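Local coordinates for protein geranylgeranyl pyrophosphate synthase (Geoglobus acetivorans, PDB 5JFQ) that builds geranylgeranyl diphosphate, and some farnesyl diphosphate, by magnesium-dependent addition of isopentenyl diphosphate units to dimethylallyl diphosphate, at residues B[126-139]-B[186-198]. Residues are numbered along the deposited sequence; the frame is centred on the assembly and turned at random.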
loop_
_atom_site.group_PDB
_atom_site.type_symbol
_atom_site.label_atom_id
_atom_site.label_comp_id
_atom_site.label_asym_id
_atom_site.label_seq_id
_atom_site.Cartn_x
_atom_site.Cartn_y
_atom_site.Cartn_z
ATOM N N SER B 126 -17.849 -5.226 -3.492
ATOM C CA SER B 126 -18.619 -6.343 -2.966
ATOM C C SER B 126 -20.120 -6.075 -3.032
ATOM O O SER B 126 -20.583 -4.952 -2.813
ATOM C CB SER B 126 -18.203 -6.646 -1.530
ATOM O OG SER B 126 -16.959 -7.325 -1.507
ATOM N N ASP B 127 -20.880 -7.126 -3.347
ATOM C CA ASP B 127 -22.336 -7.103 -3.273
ATOM C C ASP B 127 -22.743 -7.423 -1.842
ATOM O O ASP B 127 -23.064 -8.561 -1.485
ATOM C CB ASP B 127 -22.939 -8.094 -4.253
ATOM C CG ASP B 127 -24.432 -8.269 -4.058
ATOM O OD1 ASP B 127 -25.114 -7.341 -3.545
ATOM O OD2 ASP B 127 -24.914 -9.360 -4.415
ATOM N N ALA B 128 -22.711 -6.395 -1.002
ATOM C CA ALA B 128 -23.076 -6.547 0.394
ATOM C C ALA B 128 -23.493 -5.186 0.928
ATOM O O ALA B 128 -23.211 -4.159 0.291
ATOM C CB ALA B 128 -21.911 -7.140 1.209
ATOM N N PRO B 129 -24.190 -5.146 2.065
ATOM C CA PRO B 129 -24.544 -3.860 2.699
ATOM C C PRO B 129 -23.340 -2.943 2.783
ATOM O O PRO B 129 -22.280 -3.364 3.257
ATOM C CB PRO B 129 -25.000 -4.280 4.103
ATOM C CG PRO B 129 -25.425 -5.695 3.968
ATOM C CD PRO B 129 -24.674 -6.308 2.834
ATOM N N PRO B 130 -23.464 -1.679 2.368
ATOM C CA PRO B 130 -22.260 -0.816 2.291
ATOM C C PRO B 130 -21.607 -0.594 3.643
ATOM O O PRO B 130 -20.378 -0.651 3.766
ATOM C CB PRO B 130 -22.805 0.491 1.697
ATOM C CG PRO B 130 -24.190 0.127 1.153
ATOM C CD PRO B 130 -24.694 -0.956 2.024
ATOM N N GLU B 131 -22.418 -0.301 4.650
ATOM C CA GLU B 131 -22.126 -0.393 6.077
ATOM C C GLU B 131 -21.150 -1.517 6.412
ATOM O O GLU B 131 -20.224 -1.332 7.215
ATOM C CB GLU B 131 -23.461 -0.604 6.780
ATOM C CG GLU B 131 -24.383 -1.409 5.794
ATOM C CD GLU B 131 -25.797 -1.612 6.243
ATOM O OE1 GLU B 131 -26.027 -2.060 7.387
ATOM O OE2 GLU B 131 -26.700 -1.318 5.427
ATOM N N ASN B 132 -21.354 -2.693 5.809
ATOM C CA ASN B 132 -20.479 -3.835 6.052
ATOM C C ASN B 132 -19.255 -3.836 5.152
ATOM O O ASN B 132 -18.230 -4.418 5.523
ATOM C CB ASN B 132 -21.227 -5.159 5.856
ATOM C CG ASN B 132 -22.306 -5.388 6.896
ATOM O OD1 ASN B 132 -22.294 -4.782 7.970
ATOM N ND2 ASN B 132 -23.228 -6.292 6.595
ATOM N N ILE B 133 -19.337 -3.234 3.965
ATOM C CA ILE B 133 -18.127 -3.070 3.171
ATOM C C ILE B 133 -17.169 -2.126 3.886
ATOM O O ILE B 133 -15.953 -2.365 3.935
ATOM C CB ILE B 133 -18.477 -2.574 1.758
ATOM C CG1 ILE B 133 -19.603 -3.414 1.145
ATOM C CG2 ILE B 133 -17.263 -2.642 0.868
ATOM C CD1 ILE B 133 -19.853 -3.091 -0.313
ATOM N N VAL B 134 -17.709 -1.056 4.485
ATOM C CA VAL B 134 -16.885 -0.127 5.254
ATOM C C VAL B 134 -16.160 -0.863 6.370
ATOM O O VAL B 134 -14.932 -0.801 6.477
ATOM C CB VAL B 134 -17.735 1.030 5.801
ATOM C CG1 VAL B 134 -16.889 1.879 6.737
ATOM C CG2 VAL B 134 -18.251 1.860 4.663
ATOM N N ARG B 135 -16.907 -1.597 7.196
ATOM C CA ARG B 135 -16.275 -2.401 8.235
ATOM C C ARG B 135 -15.252 -3.378 7.660
ATOM O O ARG B 135 -14.200 -3.597 8.265
ATOM C CB ARG B 135 -17.331 -3.140 9.042
ATOM C CG ARG B 135 -18.028 -2.259 10.066
ATOM C CD ARG B 135 -19.246 -2.960 10.659
ATOM N NE ARG B 135 -18.925 -4.252 11.269
ATOM C CZ ARG B 135 -19.580 -5.384 11.010
ATOM N NH1 ARG B 135 -20.603 -5.395 10.152
ATOM N NH2 ARG B 135 -19.228 -6.503 11.628
ATOM N N ALA B 136 -15.533 -3.969 6.496
ATOM C CA ALA B 136 -14.583 -4.895 5.890
ATOM C C ALA B 136 -13.327 -4.172 5.442
ATOM O O ALA B 136 -12.216 -4.695 5.588
ATOM C CB ALA B 136 -15.212 -5.626 4.705
ATOM N N VAL B 137 -13.479 -2.973 4.885
ATOM C CA VAL B 137 -12.298 -2.209 4.505
ATOM C C VAL B 137 -11.480 -1.847 5.743
ATOM O O VAL B 137 -10.248 -1.979 5.756
ATOM C CB VAL B 137 -12.719 -0.968 3.697
ATOM C CG1 VAL B 137 -11.583 0.038 3.614
ATOM C CG2 VAL B 137 -13.184 -1.386 2.314
ATOM N N SER B 138 -12.158 -1.436 6.817
ATOM C CA SER B 138 -11.475 -1.052 8.046
ATOM C C SER B 138 -10.700 -2.220 8.652
ATOM O O SER B 138 -9.549 -2.060 9.102
ATOM C CB SER B 138 -12.492 -0.522 9.051
ATOM O OG SER B 138 -11.883 -0.312 10.310
ATOM N N LYS B 139 -11.323 -3.403 8.674
ATOM C CA LYS B 139 -10.693 -4.574 9.268
ATOM C C LYS B 139 -9.523 -5.073 8.421
ATOM O O LYS B 139 -8.458 -5.399 8.959
ATOM C CB LYS B 139 -11.754 -5.646 9.479
ATOM C CG LYS B 139 -12.759 -5.260 10.594
ATOM C CD LYS B 139 -14.040 -6.097 10.537
ATOM C CE LYS B 139 -15.089 -5.635 11.553
ATOM N NZ LYS B 139 -14.842 -6.040 12.971
ATOM N N ILE B 186 -14.060 -12.413 7.079
ATOM C CA ILE B 186 -14.657 -11.322 6.309
ATOM C C ILE B 186 -16.069 -11.637 5.817
ATOM O O ILE B 186 -16.884 -10.704 5.752
ATOM C CB ILE B 186 -13.735 -10.861 5.160
ATOM C CG1 ILE B 186 -14.141 -9.450 4.706
ATOM C CG2 ILE B 186 -13.690 -11.839 3.989
ATOM C CD1 ILE B 186 -13.295 -8.886 3.565
ATOM N N PRO B 187 -16.447 -12.887 5.492
ATOM C CA PRO B 187 -17.861 -13.107 5.132
ATOM C C PRO B 187 -18.809 -12.840 6.292
ATOM O O PRO B 187 -19.934 -12.365 6.072
ATOM C CB PRO B 187 -17.898 -14.578 4.682
ATOM C CG PRO B 187 -16.493 -14.940 4.381
ATOM C CD PRO B 187 -15.676 -14.141 5.364
ATOM N N ALA B 188 -18.384 -13.122 7.526
ATOM C CA ALA B 188 -19.182 -12.739 8.683
ATOM C C ALA B 188 -19.324 -11.234 8.777
ATOM O O ALA B 188 -20.354 -10.730 9.241
ATOM C CB ALA B 188 -18.559 -13.282 9.965
ATOM N N VAL B 189 -18.300 -10.499 8.355
ATOM C CA VAL B 189 -18.406 -9.051 8.364
ATOM C C VAL B 189 -19.292 -8.585 7.226
ATOM O O VAL B 189 -20.168 -7.734 7.415
ATOM C CB VAL B 189 -17.018 -8.404 8.281
ATOM C CG1 VAL B 189 -17.151 -6.890 8.384
ATOM C CG2 VAL B 189 -16.132 -8.950 9.370
ATOM N N LEU B 190 -19.081 -9.146 6.031
ATOM C CA LEU B 190 -19.783 -8.669 4.845
ATOM C C LEU B 190 -21.290 -8.899 4.948
ATOM O O LEU B 190 -22.082 -8.070 4.491
ATOM C CB LEU B 190 -19.213 -9.344 3.596
ATOM C CG LEU B 190 -17.917 -8.706 3.079
ATOM C CD1 LEU B 190 -17.282 -9.466 1.916
ATOM C CD2 LEU B 190 -18.190 -7.267 2.692
ATOM N N PHE B 191 -21.704 -10.005 5.563
ATOM C CA PHE B 191 -23.103 -10.407 5.632
ATOM C C PHE B 191 -23.646 -10.334 7.050
ATOM O O PHE B 191 -24.475 -11.149 7.448
ATOM C CB PHE B 191 -23.262 -11.807 5.056
ATOM C CG PHE B 191 -22.566 -11.965 3.765
ATOM C CD1 PHE B 191 -22.574 -10.931 2.846
ATOM C CD2 PHE B 191 -21.859 -13.104 3.474
ATOM C CE1 PHE B 191 -21.914 -11.037 1.641
ATOM C CE2 PHE B 191 -21.193 -13.225 2.268
ATOM C CZ PHE B 191 -21.221 -12.180 1.349
ATOM N N GLY B 192 -23.152 -9.382 7.831
ATOM C CA GLY B 192 -23.835 -8.999 9.047
ATOM C C GLY B 192 -24.048 -10.102 10.057
ATOM O O GLY B 192 -24.948 -9.988 10.893
ATOM N N LYS B 193 -23.247 -11.162 10.023
ATOM C CA LYS B 193 -23.286 -12.048 11.174
ATOM C C LYS B 193 -22.747 -11.297 12.391
ATOM O O LYS B 193 -22.136 -10.233 12.271
ATOM C CB LYS B 193 -22.511 -13.337 10.893
ATOM C CG LYS B 193 -22.787 -13.910 9.506
ATOM C CD LYS B 193 -24.284 -13.935 9.182
ATOM C CE LYS B 193 -24.558 -14.789 7.954
ATOM N NZ LYS B 193 -25.998 -14.810 7.568
ATOM N N ASP B 194 -23.021 -11.827 13.572
ATOM C CA ASP B 194 -22.765 -11.065 14.785
ATOM C C ASP B 194 -21.338 -11.292 15.299
ATOM O O ASP B 194 -20.542 -12.039 14.720
ATOM C CB ASP B 194 -23.802 -11.405 15.856
ATOM C CG ASP B 194 -23.916 -12.892 16.101
ATOM O OD1 ASP B 194 -23.754 -13.306 17.272
ATOM O OD2 ASP B 194 -24.171 -13.640 15.127
ATOM N N GLU B 195 -21.011 -10.620 16.409
ATOM C CA GLU B 195 -19.636 -10.606 16.892
ATOM C C GLU B 195 -19.166 -12.003 17.272
ATOM O O GLU B 195 -17.996 -12.347 17.063
ATOM C CB GLU B 195 -19.507 -9.644 18.076
ATOM N N SER B 196 -20.063 -12.824 17.817
ATOM C CA SER B 196 -19.704 -14.196 18.167
ATOM C C SER B 196 -19.222 -14.968 16.948
ATOM O O SER B 196 -18.238 -15.713 17.019
ATOM C CB SER B 196 -20.912 -14.899 18.777
ATOM O OG SER B 196 -21.899 -15.118 17.777
ATOM N N VAL B 197 -19.921 -14.816 15.826
ATOM C CA VAL B 197 -19.568 -15.555 14.622
ATOM C C VAL B 197 -18.268 -15.019 14.026
ATOM O O VAL B 197 -17.381 -15.791 13.637
ATOM C CB VAL B 197 -20.740 -15.491 13.626
ATOM C CG1 VAL B 197 -20.470 -16.349 12.412
ATOM C CG2 VAL B 197 -22.018 -15.921 14.315
ATOM N N GLU B 198 -18.130 -13.690 13.966
ATOM C CA GLU B 198 -16.913 -13.068 13.448
ATOM C C GLU B 198 -15.687 -13.549 14.212
ATOM O O GLU B 198 -14.768 -14.143 13.635
ATOM C CB GLU B 198 -17.030 -11.543 13.538
ATOM C CG GLU B 198 -16.091 -10.778 12.623
ATOM C CD GLU B 198 -15.998 -9.302 12.976
ATOM O OE1 GLU B 198 -16.751 -8.833 13.843
ATOM O OE2 GLU B 198 -15.155 -8.602 12.396
#
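V189 is the knob of this contact: its isopropyl group fills a hole on helix 130-139 bounded by N132, R135, A136 and K139. With CG1 anti to the backbone N (chi1 -176°), that methyl lies 3.8 Å from R135 CB and over one face of the R135 guanidinium, while CG2 meets K139 CD at 3.7 Å. R135 bends at its third torsion to fold over the knob, and N132 OD1 meets the guanidinium edge in plane through a weak hydrogen bond. A136 has the complementary role of a small bump: its CB sits 4.0 Å from L190 CD2 and also touches I186 CD1. L190 CD2 reaches A128 CB as well, and A128 CB in turn abuts the edge of the F191 ring, 3.9 Å from F191 CE1. Where helix 165-190 ends, N132 ND2 donates to L190 O (3.0 Å), from above the carbonyl plane, tying the side-chain amide to the end of the helix. Beyond the apolar knob the contact turns ionic. K139 NZ forms a salt bridge with E198 OE2 (2.6 Å) on the oxygen's syn side, and R135 NH2 lies near the same carboxylate without bonding it. A methionine in place of K139 would probably leave E198 without its salt-bridge mate and the start of helix 195-221 less firmly tied to helix 130-159. Helices 130-139 and 186-190 run roughly antiparallel, at 147°, their axes coming within 8.8 Å, as neighbours in the all-helical prenyl synthase fold. I186 and L190 also rest on A69 of helix 67-88, I186 meeting T52 of helix 47-58 and L123 of helix 105-123 too; the CB atoms of I133 and V134 point away from segment 186-198, and their side chains pack on V134 and I133 of the second subunit.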